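Local coordinates for protein 3-phytase (Klebsiella pneumoniae, PDB 2WNH) that probably removes phosphate groups from phytate (inositol hexakisphosphate), as a 3-phytase of the histidine acid phosphatase family, at residues D272-E277 against R334-Y339; W365-C370 against I385-Q390; E89-R94 against A107-A112. The protein carries 3 engineered substitutions. All coordinates share one frame; numbering follows the deposited sequence.

How the contacts relate
Contact 3 is fully buried, whereas contacts 1 and 2 each join buried apolar residues to partly exposed ones. Contacts 1 and 3 both reach the large mixed sheet, through strands 334-342 and 91-95, but their centres lie about 19 Å apart and they do not touch. Contact 2 adjoins contact 1: helix 381-388 packs on Leu336 and Val274, and Trp365 N probably bonds to Val338 O. Chemistry follows place. Contact 3 is aliphatic throughout. Contact 1 adds a proline corner over a guanidinium face and a water bridge at its outer end. Contact 2 sets an indole and a glutamine amide against a short helix, about 28 Å between centres from contact 3.

Contact 1: residues D272-E277 against R334-Y339; sequences DGVKPE and RYLRVY
Pro276 points the CG corner of its ring at one face of the Arg334 guanidinium. Pro276 CG sits over that face, off centre toward the rim, and is 3.3 Å from Arg334 NH1. The carbon CZ of Arg334 is 3.5 Å from the same Pro276 CG. At the edge of the guanidinium, in its plane, is a water. It accepts from Arg334 NH1 at 3.1 Å and donates to Glu277 OE2 at 2.9 Å. The carboxylate and the guanidinium are therefore joined through water rather than directly, with Glu277 OE2 5.5 Å from Arg334 NH1. The chain of Arg334 is extended from CG to NE, which carries its flat end from the strand out to the proline. Glu17 makes a salt bridge to Arg334 NE. The salt bridge and the water bond probably help to fix the rotation of the guanidinium.

Deeper in, the contact is apolar. Leu336 CD1 faces both methyls of Val274, 3.8 Å from Val274 CG2 and 4.0 Å from Val274 CG1. With chi1 at -172°, CG turns away from the leucine's own N and carries CD1 toward the valine, which it meets at a slant. Within 272-277, Lys275 NZ makes a salt bridge of 3.1 Å to Asp272 OD1.

This is packing of the C-terminal part of a helix and the residues after it on a sheet, away from the annotated sites. The C-terminal part of helix 256-274 packs here on strand 334-342 of the large mixed sheet. Strand 320-328 borders the contact, with Leu323 against Val274 and Arg325 against Pro276. Helix 381-388 adjoins the apolar part, where Ile385 touches Val274 and Leu388 touches Leu336.

Contact 2: residues W365-C370 against I385-Q390; sequences WRQPGC and ITALGQ
Leu388 CD2 makes a CH-pi contact with the indole of Trp365. It lies over one face, 3.9 Å from the centroid of the five-membered ring and 20° off the ring normal. The closest ring atom is Trp365 CE2, 3.7 Å from Leu388 CD2. The indole CG is anti to the backbone N (chi1 175°), which swings the ring toward the helix.

Van der Waals contacts centre on the methyl of Ala387. It stands at the edge of the indole, near its plane, with Trp365 CZ2 4.3 Å from Ala387 CB. The amide of Gln367 approaches the same methyl, and Gln367 OE1 is 3.2 Å from Ala387 CB. The Gln367 chain is extended beyond CG and carries the amide to the helix.

Hydrogen bonds shape each segment. Gln390 NE2 donates to Ala387 O at 2.9 Å, in the carbonyl plane and on a lone pair. A type II beta turn from Gln367 to Cys370 is closed by Cys370 N to Gln367 O, 3.1 Å. One weak bond leaves the segments, from Gln367 NE2 to Ala383 O of helix 381-388.

The loop between strands 361-364 and 371-373 thus packs on helix 381-388. A disulfide from Cys370 to Cys379 ties this loop to strand 376-380. Val338 of strand 334-342 touches both Trp365 and Leu388, and Phe303 meets the indole edge-to-face.

Contact 3: residues E89-R94 against A107-A112; sequences ESIYVR and ALVDGA
Val109 points from its helix toward the strand and meets Ile91 and Val93 with one methyl. That methyl, Val109 CG1, is 3.7 Å from Ile91 CD1 and also 3.7 Å from Val93 CG2. The two strand residues approach it differently. Ile91 arrives with the end of its chain. Both of its torsions are near 180° (chi1 -169°, chi2 172°), so CD1 lies at full stretch and the side chain runs obliquely to the valine. Val93 uses the branch beside its own backbone N, and its side chain and that of Val109 run past each other in opposite directions. Val109 CG1 therefore has a methyl from each of two residues that lie on the same face of the strand.

Strand 91-95 and helix 99-112 are consecutive in the chain, and both belong to the histidine phosphatase fold, in which helices pack on a central mixed sheet. The strand pairs in parallel with strand 284-289. The helix packs back on the strand that precedes it, with the CA atoms of Val93 and Val109 8.6 Å apart.

All three touching residues are buried and purely aliphatic. Next to them, Leu108 and Ala112 rest on strand 284-289 at Leu286 and Trp284, and helix 58-77 lies against Ala107 and Leu108. Asp110, next in the chain, bonds to Tyr61 and to His59 and Asn221 of the second subunit.

Contact 1: residues D272-E277 against R334-Y339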
ATOM      1  N   ASP B 272     -16.886  31.390  16.575  1.00 16.64           N
ATOM      2  CA  ASP B 272     -16.970  32.035  15.265  1.00 18.28           C
ATOM      3  C   ASP B 272     -16.465  31.082  14.184  1.00 17.75           C
ATOM      4  O   ASP B 272     -17.018  31.037  13.082  1.00 18.46           O
ATOM      5  CB  ASP B 272     -16.147  33.321  15.260  1.00 19.55           C
ATOM      6  CG  ASP B 272     -16.897  34.487  15.891  1.00 24.76           C
ATOM      7  OD1 ASP B 272     -18.110  34.342  16.189  1.00 27.68           O
ATOM      8  OD2 ASP B 272     -16.277  35.559  16.064  1.00 28.45           O
ATOM      9  N   GLY B 273     -15.438  30.299  14.509  1.00 16.85           N
ATOM     10  CA  GLY B 273     -14.878  29.375  13.522  1.00 16.12           C
ATOM     11  C   GLY B 273     -15.803  28.228  13.121  1.00 17.35           C
ATOM     12  O   GLY B 273     -15.651  27.663  12.045  1.00 18.64           O
ATOM     13  N   VAL B 274     -16.739  27.844  13.992  1.00 16.99           N
ATOM     14  CA  VAL B 274     -17.643  26.711  13.731  1.00 17.44           C
ATOM     15  C   VAL B 274     -18.947  27.173  13.077  1.00 19.09           C
ATOM     16  O   VAL B 274     -19.754  26.371  12.618  1.00 19.68           O
ATOM     17  CB  VAL B 274     -17.903  25.850  15.019  1.00 17.29           C
ATOM     18  CG1 VAL B 274     -18.953  26.529  15.940  1.00 17.98           C
ATOM     19  CG2 VAL B 274     -18.318  24.423  14.635  1.00 15.32           C
ATOM     20  N   LYS B 275     -19.152  28.486  13.070  1.00 20.63           N
ATOM     21  CA  LYS B 275     -20.280  29.078  12.389  1.00 23.57           C
ATOM     22  C   LYS B 275     -20.066  29.076  10.888  1.00 25.25           C
ATOM     23  O   LYS B 275     -18.919  29.126  10.410  1.00 25.35           O
ATOM     24  CB  LYS B 275     -20.503  30.503  12.876  1.00 23.44           C
ATOM     25  CG  LYS B 275     -21.121  30.571  14.235  1.00 25.54           C
ATOM     26  CD  LYS B 275     -21.255  32.009  14.656  1.00 31.55           C
ATOM     27  CE  LYS B 275     -21.589  32.081  16.124  1.00 35.88           C
ATOM     28  NZ  LYS B 275     -20.897  33.237  16.751  1.00 39.79           N
ATOM     29  N   PRO B 276     -21.167  29.004  10.118  1.00 27.18           N
ATOM     30  CA  PRO B 276     -20.971  29.171   8.695  1.00 27.94           C
ATOM     31  C   PRO B 276     -20.372  30.559   8.424  1.00 28.32           C
ATOM     32  O   PRO B 276     -20.420  31.449   9.270  1.00 30.00           O
ATOM     33  CB  PRO B 276     -22.395  29.046   8.134  1.00 28.42           C
ATOM     34  CG  PRO B 276     -23.124  28.227   9.150  1.00 29.59           C
ATOM     35  CD  PRO B 276     -22.580  28.754  10.452  1.00 26.82           C
ATOM     36  N   GLU B 277     -19.754  30.706   7.272  1.00 28.25           N
ATOM     37  CA  GLU B 277     -19.197  31.991   6.834  1.00 27.28           C
ATOM     38  C   GLU B 277     -17.887  32.358   7.563  1.00 26.43           C
ATOM     39  O   GLU B 277     -17.404  33.477   7.450  1.00 26.63           O
ATOM     40  CB  GLU B 277     -20.248  33.137   6.864  1.00 28.49           C
ATOM     41  CG  GLU B 277     -21.751  32.745   6.634  1.00 27.68           C
ATOM     42  CD  GLU B 277     -22.043  31.823   5.407  1.00 35.51           C
ATOM     43  OE1 GLU B 277     -21.128  31.475   4.615  1.00 33.41           O
ATOM     44  OE2 GLU B 277     -23.230  31.444   5.238  1.00 36.88           O
ATOM     45  N   ARG B 334     -29.235  22.957  11.374  1.00 19.35           N
ATOM     46  CA  ARG B 334     -27.880  22.780  11.883  1.00 18.05           C
ATOM     47  C   ARG B 334     -27.831  22.517  13.390  1.00 18.27           C
ATOM     48  O   ARG B 334     -28.676  23.005  14.171  1.00 17.66           O
ATOM     49  CB  ARG B 334     -27.012  23.971  11.508  1.00 19.30           C
ATOM     50  CG  ARG B 334     -26.688  23.968  10.020  1.00 20.42           C
ATOM     51  CD  ARG B 334     -26.123  25.272   9.572  1.00 23.61           C
ATOM     52  NE  ARG B 334     -25.353  25.083   8.344  1.00 25.09           N
ATOM     53  CZ  ARG B 334     -25.207  26.008   7.392  1.00 27.65           C
ATOM     54  NH1 ARG B 334     -25.828  27.187   7.495  1.00 26.11           N
ATOM     55  NH2 ARG B 334     -24.457  25.747   6.323  1.00 23.69           N
ATOM     56  N   TYR B 335     -26.837  21.708  13.764  1.00 17.06           N
ATOM     57  CA  TYR B 335     -26.612  21.242  15.122  1.00 16.84           C
ATOM     58  C   TYR B 335     -25.134  21.351  15.450  1.00 16.96           C
ATOM     59  O   TYR B 335     -24.309  21.387  14.562  1.00 17.46           O
ATOM     60  CB  TYR B 335     -27.023  19.779  15.243  1.00 18.45           C
ATOM     61  CG  TYR B 335     -28.512  19.584  15.194  1.00 17.97           C
ATOM     62  CD1 TYR B 335     -29.193  19.602  13.966  1.00 21.11           C
ATOM     63  CD2 TYR B 335     -29.253  19.384  16.374  1.00 19.34           C
ATOM     64  CE1 TYR B 335     -30.582  19.419  13.906  1.00 22.53           C
ATOM     65  CE2 TYR B 335     -30.635  19.204  16.321  1.00 19.44           C
ATOM     66  CZ  TYR B 335     -31.285  19.230  15.090  1.00 21.05           C
ATOM     67  OH  TYR B 335     -32.648  19.060  15.020  1.00 22.83           O
ATOM     68  N   LEU B 336     -24.822  21.391  16.738  1.00 16.10           N
ATOM     69  CA  LEU B 336     -23.454  21.406  17.208  1.00 16.08           C
ATOM     70  C   LEU B 336     -23.214  20.168  18.071  1.00 17.24           C
ATOM     71  O   LEU B 336     -24.089  19.762  18.830  1.00 17.03           O
ATOM     72  CB  LEU B 336     -23.212  22.688  18.010  1.00 16.70           C
ATOM     73  CG  LEU B 336     -21.781  22.981  18.436  1.00 18.60           C
ATOM     74  CD1 LEU B 336     -20.929  23.320  17.218  1.00 18.23           C
ATOM     75  CD2 LEU B 336     -21.745  24.114  19.468  1.00 18.74           C
ATOM     76  N   ARG B 337     -22.042  19.555  17.904  1.00 15.82           N
ATOM     77  CA  ARG B 337     -21.548  18.512  18.800  1.00 15.08           C
ATOM     78  C   ARG B 337     -20.278  19.038  19.452  1.00 15.88           C
ATOM     79  O   ARG B 337     -19.434  19.652  18.786  1.00 16.77           O
ATOM     80  CB  ARG B 337     -21.253  17.242  17.994  1.00 14.75           C
ATOM     81  CG  ARG B 337     -20.680  16.123  18.814  1.00 16.37           C
ATOM     82  CD  ARG B 337     -20.596  14.868  17.997  1.00 15.43           C
ATOM     83  NE  ARG B 337     -20.041  13.787  18.792  1.00 17.10           N
ATOM     84  CZ  ARG B 337     -19.035  13.017  18.402  1.00 19.48           C
ATOM     85  NH1 ARG B 337     -18.449  13.219  17.223  1.00 18.00           N
ATOM     86  NH2 ARG B 337     -18.617  12.047  19.205  1.00 21.79           N
ATOM     87  N   VAL B 338     -20.137  18.812  20.764  1.00 14.39           N
ATOM     88  CA  VAL B 338     -19.022  19.376  21.517  1.00 15.19           C
ATOM     89  C   VAL B 338     -18.479  18.254  22.386  1.00 15.33           C
ATOM     90  O   VAL B 338     -19.232  17.609  23.119  1.00 15.15           O
ATOM     91  CB  VAL B 338     -19.514  20.535  22.432  1.00 15.87           C
ATOM     92  CG1 VAL B 338     -18.356  21.080  23.243  1.00 17.15           C
ATOM     93  CG2 VAL B 338     -20.142  21.621  21.598  1.00 17.85           C
ATOM     94  N   TYR B 339     -17.176  17.974  22.295  1.00 13.78           N
ATOM     95  CA  TYR B 339     -16.640  16.889  23.120  1.00 13.77           C
ATOM     96  C   TYR B 339     -15.175  17.065  23.450  1.00 14.05           C
ATOM     97  O   TYR B 339     -14.482  17.877  22.827  1.00 15.62           O
ATOM     98  CB  TYR B 339     -16.891  15.510  22.479  1.00 14.62           C
ATOM     99  CG  TYR B 339     -16.312  15.310  21.104  1.00 15.17           C
ATOM    100  CD1 TYR B 339     -17.032  15.676  19.976  1.00 17.12           C
ATOM    101  CD2 TYR B 339     -15.053  14.727  20.936  1.00 15.94           C
ATOM    102  CE1 TYR B 339     -16.514  15.480  18.710  1.00 17.03           C
ATOM    103  CE2 TYR B 339     -14.519  14.510  19.651  1.00 16.30           C
ATOM    104  CZ  TYR B 339     -15.261  14.908  18.554  1.00 16.66           C
ATOM    105  OH  TYR B 339     -14.814  14.707  17.258  1.00 16.90           O
TER
HETATM  106  O   HOH W   1     -25.045  29.119   5.255  1.00 47.95           O

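Contact 2: residues W365-C370 against I385-Q390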
ATOM      1  N   TRP B 365     -20.390  17.204  25.734  1.00 18.11           N
ATOM      2  CA  TRP B 365     -21.207  18.234  26.388  1.00 18.46           C
ATOM      3  C   TRP B 365     -22.652  18.099  25.931  1.00 18.89           C
ATOM      4  O   TRP B 365     -22.921  17.669  24.798  1.00 18.16           O
ATOM      5  CB  TRP B 365     -20.662  19.614  25.995  1.00 19.09           C
ATOM      6  CG  TRP B 365     -21.444  20.782  26.486  1.00 20.36           C
ATOM      7  CD1 TRP B 365     -21.300  21.428  27.689  1.00 21.09           C
ATOM      8  CD2 TRP B 365     -22.467  21.494  25.770  1.00 19.44           C
ATOM      9  NE1 TRP B 365     -22.196  22.481  27.775  1.00 21.00           N
ATOM     10  CE2 TRP B 365     -22.916  22.544  26.610  1.00 20.09           C
ATOM     11  CE3 TRP B 365     -23.057  21.340  24.504  1.00 20.17           C
ATOM     12  CZ2 TRP B 365     -23.913  23.433  26.222  1.00 21.29           C
ATOM     13  CZ3 TRP B 365     -24.064  22.208  24.139  1.00 18.50           C
ATOM     14  CH2 TRP B 365     -24.480  23.246  24.987  1.00 21.82           C
ATOM     15  N   ARG B 366     -23.583  18.484  26.792  1.00 19.47           N
ATOM     16  CA  ARG B 366     -24.995  18.501  26.425  1.00 20.16           C
ATOM     17  C   ARG B 366     -25.762  19.514  27.268  1.00 21.14           C
ATOM     18  O   ARG B 366     -25.278  19.984  28.300  1.00 20.50           O
ATOM     19  CB  ARG B 366     -25.624  17.114  26.571  1.00 21.94           C
ATOM     20  CG  ARG B 366     -25.604  16.560  27.993  1.00 24.83           C
ATOM     21  CD  ARG B 366     -26.618  15.415  28.154  1.00 32.55           C
ATOM     22  NE  ARG B 366     -27.977  15.899  27.892  1.00 40.02           N
ATOM     23  CZ  ARG B 366     -28.746  15.523  26.870  1.00 40.12           C
ATOM     24  NH1 ARG B 366     -28.329  14.607  25.999  1.00 41.11           N
ATOM     25  NH2 ARG B 366     -29.955  16.057  26.735  1.00 39.87           N
ATOM     26  N   GLN B 367     -26.957  19.837  26.800  1.00 21.47           N
ATOM     27  CA  GLN B 367     -27.904  20.655  27.544  1.00 22.37           C
ATOM     28  C   GLN B 367     -29.285  20.229  27.089  1.00 23.17           C
ATOM     29  O   GLN B 367     -29.403  19.519  26.090  1.00 22.25           O
ATOM     30  CB  GLN B 367     -27.650  22.132  27.281  1.00 22.78           C
ATOM     31  CG  GLN B 367     -27.938  22.626  25.849  1.00 22.38           C
ATOM     32  CD  GLN B 367     -27.857  24.147  25.768  1.00 24.32           C
ATOM     33  OE1 GLN B 367     -27.697  24.821  26.789  1.00 24.43           O
ATOM     34  NE2 GLN B 367     -27.969  24.690  24.560  1.00 23.94           N
ATOM     35  N   PRO B 368     -30.346  20.604  27.838  1.00 24.69           N
ATOM     36  CA  PRO B 368     -31.696  20.241  27.369  1.00 23.94           C
ATOM     37  C   PRO B 368     -31.927  20.602  25.902  1.00 22.45           C
ATOM     38  O   PRO B 368     -31.478  21.666  25.439  1.00 23.01           O
ATOM     39  CB  PRO B 368     -32.608  21.080  28.278  1.00 24.96           C
ATOM     40  CG  PRO B 368     -31.823  21.155  29.576  1.00 26.30           C
ATOM     41  CD  PRO B 368     -30.380  21.306  29.142  1.00 26.62           C
ATOM     42  N   GLY B 369     -32.610  19.721  25.168  1.00 21.50           N
ATOM     43  CA  GLY B 369     -32.825  19.931  23.727  1.00 20.33           C
ATOM     44  C   GLY B 369     -31.841  19.186  22.835  1.00 21.34           C
ATOM     45  O   GLY B 369     -32.082  19.046  21.622  1.00 21.72           O
ATOM     46  N   CYS B 370     -30.735  18.715  23.415  1.00 21.88           N
ATOM     47  CA  CYS B 370     -29.764  17.883  22.657  1.00 21.67           C
ATOM     48  C   CYS B 370     -30.326  16.487  22.415  1.00 22.84           C
ATOM     49  O   CYS B 370     -31.123  15.996  23.215  1.00 23.39           O
ATOM     50  CB  CYS B 370     -28.417  17.784  23.367  1.00 21.60           C
ATOM     51  SG  CYS B 370     -27.579  19.369  23.570  0.75 18.11           S
ATOM     52  N   ILE B 385     -24.453  27.527  20.725  1.00 18.11           N
ATOM     53  CA  ILE B 385     -23.532  28.670  20.648  1.00 20.14           C
ATOM     54  C   ILE B 385     -23.788  29.685  21.769  1.00 21.14           C
ATOM     55  O   ILE B 385     -22.853  30.133  22.434  1.00 21.15           O
ATOM     56  CB  ILE B 385     -23.613  29.343  19.262  1.00 21.11           C
ATOM     57  CG1 ILE B 385     -23.198  28.335  18.161  1.00 20.66           C
ATOM     58  CG2 ILE B 385     -22.798  30.638  19.226  1.00 24.00           C
ATOM     59  CD1 ILE B 385     -21.708  27.995  18.124  1.00 19.89           C
ATOM     60  N   THR B 386     -25.053  30.033  21.969  1.00 21.73           N
ATOM     61  CA  THR B 386     -25.438  30.993  23.007  1.00 22.43           C
ATOM     62  C   THR B 386     -25.068  30.502  24.397  1.00 20.77           C
ATOM     63  O   THR B 386     -24.499  31.253  25.190  1.00 22.69           O
ATOM     64  CB  THR B 386     -26.940  31.295  22.946  1.00 21.55           C
ATOM     65  OG1 THR B 386     -27.233  31.903  21.681  1.00 23.35           O
ATOM     66  CG2 THR B 386     -27.352  32.273  24.076  1.00 23.67           C
ATOM     67  N   ALA B 387     -25.397  29.250  24.692  1.00 21.59           N
ATOM     68  CA  ALA B 387     -25.078  28.676  25.990  1.00 20.96           C
ATOM     69  C   ALA B 387     -23.573  28.598  26.237  1.00 21.06           C
ATOM     70  O   ALA B 387     -23.087  28.946  27.325  1.00 20.26           O
ATOM     71  CB  ALA B 387     -25.735  27.301  26.162  1.00 20.26           C
ATOM     72  N   LEU B 388     -22.825  28.167  25.224  1.00 20.06           N
ATOM     73  CA  LEU B 388     -21.375  28.016  25.380  1.00 18.98           C
ATOM     74  C   LEU B 388     -20.647  29.351  25.525  1.00 18.67           C
ATOM     75  O   LEU B 388     -19.547  29.407  26.103  1.00 20.66           O
ATOM     76  CB  LEU B 388     -20.784  27.234  24.197  1.00 19.18           C
ATOM     77  CG  LEU B 388     -21.165  25.751  24.180  1.00 20.76           C
ATOM     78  CD1 LEU B 388     -20.869  25.170  22.780  1.00 20.82           C
ATOM     79  CD2 LEU B 388     -20.479  24.921  25.255  1.00 16.84           C
ATOM     80  N   GLY B 389     -21.249  30.411  24.995  1.00 18.27           N
ATOM     81  CA  GLY B 389     -20.624  31.726  24.980  1.00 18.06           C
ATOM     82  C   GLY B 389     -21.011  32.668  26.117  1.00 19.82           C
ATOM     83  O   GLY B 389     -20.503  33.785  26.167  1.00 20.50           O
ATOM     84  N   GLN B 390     -21.869  32.209  27.030  1.00 20.49           N
ATOM     85  CA  GLN B 390     -22.445  33.076  28.089  1.00 23.28           C
ATOM     86  C   GLN B 390     -21.423  33.781  28.969  1.00 23.69           C
ATOM     87  O   GLN B 390     -21.698  34.868  29.475  1.00 24.31           O
ATOM     88  CB  GLN B 390     -23.262  32.252  29.070  1.00 23.91           C
ATOM     89  CG  GLN B 390     -24.524  31.666  28.583  1.00 31.24           C
ATOM     90  CD  GLN B 390     -25.099  30.747  29.645  1.00 36.44           C
ATOM     91  OE1 GLN B 390     -25.654  31.220  30.643  1.00 40.30           O
ATOM     92  NE2 GLN B 390     -24.937  29.425  29.460  1.00 37.32           N
TER

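Contact 3: residues E89-R94 against A107-A112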
ATOM      1  N   GLU B  89      -8.672  24.114   1.013  1.00 21.75           N
ATOM      2  CA  GLU B  89     -10.056  24.027   1.511  1.00 20.70           C
ATOM      3  C   GLU B  89     -10.305  22.955   2.601  1.00 19.74           C
ATOM      4  O   GLU B  89     -11.310  23.008   3.316  1.00 19.66           O
ATOM      5  CB  GLU B  89     -10.986  23.837   0.306  1.00 22.56           C
ATOM      6  CG  GLU B  89     -12.472  23.975   0.590  1.00 24.91           C
ATOM      7  CD  GLU B  89     -13.310  23.710  -0.660  1.00 30.28           C
ATOM      8  OE1 GLU B  89     -12.738  23.636  -1.779  1.00 30.93           O
ATOM      9  OE2 GLU B  89     -14.537  23.571  -0.508  1.00 34.44           O
ATOM     10  N   SER B  90      -9.381  22.007   2.743  1.00 16.77           N
ATOM     11  CA  SER B  90      -9.559  20.870   3.629  1.00 15.73           C
ATOM     12  C   SER B  90      -9.267  21.260   5.076  1.00 14.80           C
ATOM     13  O   SER B  90     -10.010  20.885   5.971  1.00 15.09           O
ATOM     14  CB  SER B  90      -8.611  19.727   3.263  1.00 15.36           C
ATOM     15  OG  SER B  90      -8.790  19.268   1.930  1.00 17.43           O
ATOM     16  N   ILE B  91      -8.136  21.936   5.292  1.00 15.48           N
ATOM     17  CA  ILE B  91      -7.631  22.179   6.657  1.00 15.59           C
ATOM     18  C   ILE B  91      -6.811  23.462   6.734  1.00 15.60           C
ATOM     19  O   ILE B  91      -6.134  23.851   5.762  1.00 15.28           O
ATOM     20  CB  ILE B  91      -6.801  20.958   7.176  1.00 15.34           C
ATOM     21  CG1 ILE B  91      -6.489  21.044   8.701  1.00 14.61           C
ATOM     22  CG2 ILE B  91      -5.529  20.736   6.329  1.00 16.79           C
ATOM     23  CD1 ILE B  91      -5.867  19.770   9.224  1.00 14.79           C
ATOM     24  N   TYR B  92      -6.904  24.123   7.890  1.00 14.41           N
ATOM     25  CA  TYR B  92      -5.981  25.201   8.252  1.00 15.39           C
ATOM     26  C   TYR B  92      -5.483  24.892   9.643  1.00 14.49           C
ATOM     27  O   TYR B  92      -6.292  24.697  10.561  1.00 14.56           O
ATOM     28  CB  TYR B  92      -6.639  26.598   8.209  1.00 15.13           C
ATOM     29  CG  TYR B  92      -5.655  27.719   8.461  1.00 15.25           C
ATOM     30  CD1 TYR B  92      -4.810  28.179   7.445  1.00 16.61           C
ATOM     31  CD2 TYR B  92      -5.543  28.309   9.727  1.00 14.67           C
ATOM     32  CE1 TYR B  92      -3.879  29.207   7.688  1.00 19.13           C
ATOM     33  CE2 TYR B  92      -4.632  29.336   9.963  1.00 18.67           C
ATOM     34  CZ  TYR B  92      -3.807  29.773   8.949  1.00 18.72           C
ATOM     35  OH  TYR B  92      -2.891  30.783   9.228  1.00 19.25           O
ATOM     36  N   VAL B  93      -4.159  24.826   9.782  1.00 14.54           N
ATOM     37  CA  VAL B  93      -3.546  24.498  11.080  1.00 15.34           C
ATOM     38  C   VAL B  93      -2.804  25.693  11.637  1.00 15.15           C
ATOM     39  O   VAL B  93      -1.881  26.226  10.999  1.00 15.55           O
ATOM     40  CB  VAL B  93      -2.579  23.288  10.965  1.00 15.05           C
ATOM     41  CG1 VAL B  93      -2.030  22.926  12.337  1.00 15.67           C
ATOM     42  CG2 VAL B  93      -3.301  22.072  10.332  1.00 14.97           C
ATOM     43  N   ARG B  94      -3.215  26.122  12.835  1.00 14.95           N
ATOM     44  CA  ARG B  94      -2.563  27.231  13.525  1.00 14.58           C
ATOM     45  C   ARG B  94      -2.045  26.744  14.893  1.00 14.65           C
ATOM     46  O   ARG B  94      -2.820  26.338  15.755  1.00 15.04           O
ATOM     47  CB  ARG B  94      -3.551  28.398  13.688  1.00 14.48           C
ATOM     48  CG  ARG B  94      -2.927  29.595  14.424  1.00 15.15           C
ATOM     49  CD  ARG B  94      -3.686  30.873  14.138  1.00 16.65           C
ATOM     50  NE  ARG B  94      -3.306  31.957  15.052  1.00 16.66           N
ATOM     51  CZ  ARG B  94      -3.721  33.202  14.887  1.00 17.95           C
ATOM     52  NH1 ARG B  94      -4.467  33.501  13.816  1.00 17.15           N
ATOM     53  NH2 ARG B  94      -3.392  34.146  15.770  1.00 16.33           N
ATOM     54  N   ALA B 107       2.789  16.616  13.672  1.00 13.75           N
ATOM     55  CA  ALA B 107       2.435  15.206  13.917  1.00 13.80           C
ATOM     56  C   ALA B 107       0.990  14.893  13.560  1.00 13.21           C
ATOM     57  O   ALA B 107       0.715  13.829  12.979  1.00 13.52           O
ATOM     58  CB  ALA B 107       2.744  14.802  15.370  1.00 13.67           C
ATOM     59  N   LEU B 108       0.059  15.797  13.884  1.00 13.44           N
ATOM     60  CA  LEU B 108      -1.349  15.523  13.610  1.00 12.58           C
ATOM     61  C   LEU B 108      -1.621  15.417  12.122  1.00 12.96           C
ATOM     62  O   LEU B 108      -2.324  14.490  11.721  1.00 14.23           O
ATOM     63  CB  LEU B 108      -2.259  16.623  14.180  1.00 13.51           C
ATOM     64  CG  LEU B 108      -2.446  16.484  15.698  1.00 13.61           C
ATOM     65  CD1 LEU B 108      -3.072  17.741  16.348  1.00 13.91           C
ATOM     66  CD2 LEU B 108      -3.321  15.263  16.054  1.00 14.45           C
ATOM     67  N   VAL B 109      -1.043  16.319  11.317  1.00 12.48           N
ATOM     68  CA  VAL B 109      -1.300  16.275   9.857  1.00 13.30           C
ATOM     69  C   VAL B 109      -0.445  15.212   9.150  1.00 14.11           C
ATOM     70  O   VAL B 109      -0.858  14.650   8.128  1.00 14.16           O
ATOM     71  CB  VAL B 109      -1.219  17.666   9.178  1.00 13.57           C
ATOM     72  CG1 VAL B 109      -2.408  18.517   9.606  1.00 15.02           C
ATOM     73  CG2 VAL B 109       0.115  18.366   9.508  1.00 15.47           C
ATOM     74  N   ASP B 110       0.735  14.934   9.712  1.00 13.68           N
ATOM     75  CA  ASP B 110       1.592  13.795   9.303  1.00 13.68           C
ATOM     76  C   ASP B 110       0.794  12.476   9.371  1.00 13.85           C
ATOM     77  O   ASP B 110       0.822  11.674   8.439  1.00 14.13           O
ATOM     78  CB  ASP B 110       2.809  13.743  10.263  1.00 12.51           C
ATOM     79  CG  ASP B 110       4.041  13.032   9.674  1.00 15.81           C
ATOM     80  OD1 ASP B 110       4.041  12.530   8.528  1.00 13.85           O
ATOM     81  OD2 ASP B 110       5.056  12.995  10.405  1.00 16.12           O
ATOM     82  N   GLY B 111       0.041  12.282  10.455  1.00 13.15           N
ATOM     83  CA  GLY B 111      -0.816  11.109  10.621  1.00 13.53           C
ATOM     84  C   GLY B 111      -2.074  11.169   9.765  1.00 13.15           C
ATOM     85  O   GLY B 111      -2.454  10.190   9.091  1.00 13.19           O
ATOM     86  N   ALA B 112      -2.744  12.315   9.804  1.00 12.44           N
ATOM     87  CA  ALA B 112      -4.060  12.448   9.140  1.00 11.93           C
ATOM     88  C   ALA B 112      -3.969  12.370   7.629  1.00 11.96           C
ATOM     89  O   ALA B 112      -4.907  11.894   7.002  1.00 14.85           O
ATOM     90  CB  ALA B 112      -4.779  13.745   9.567  1.00 13.38           C
TER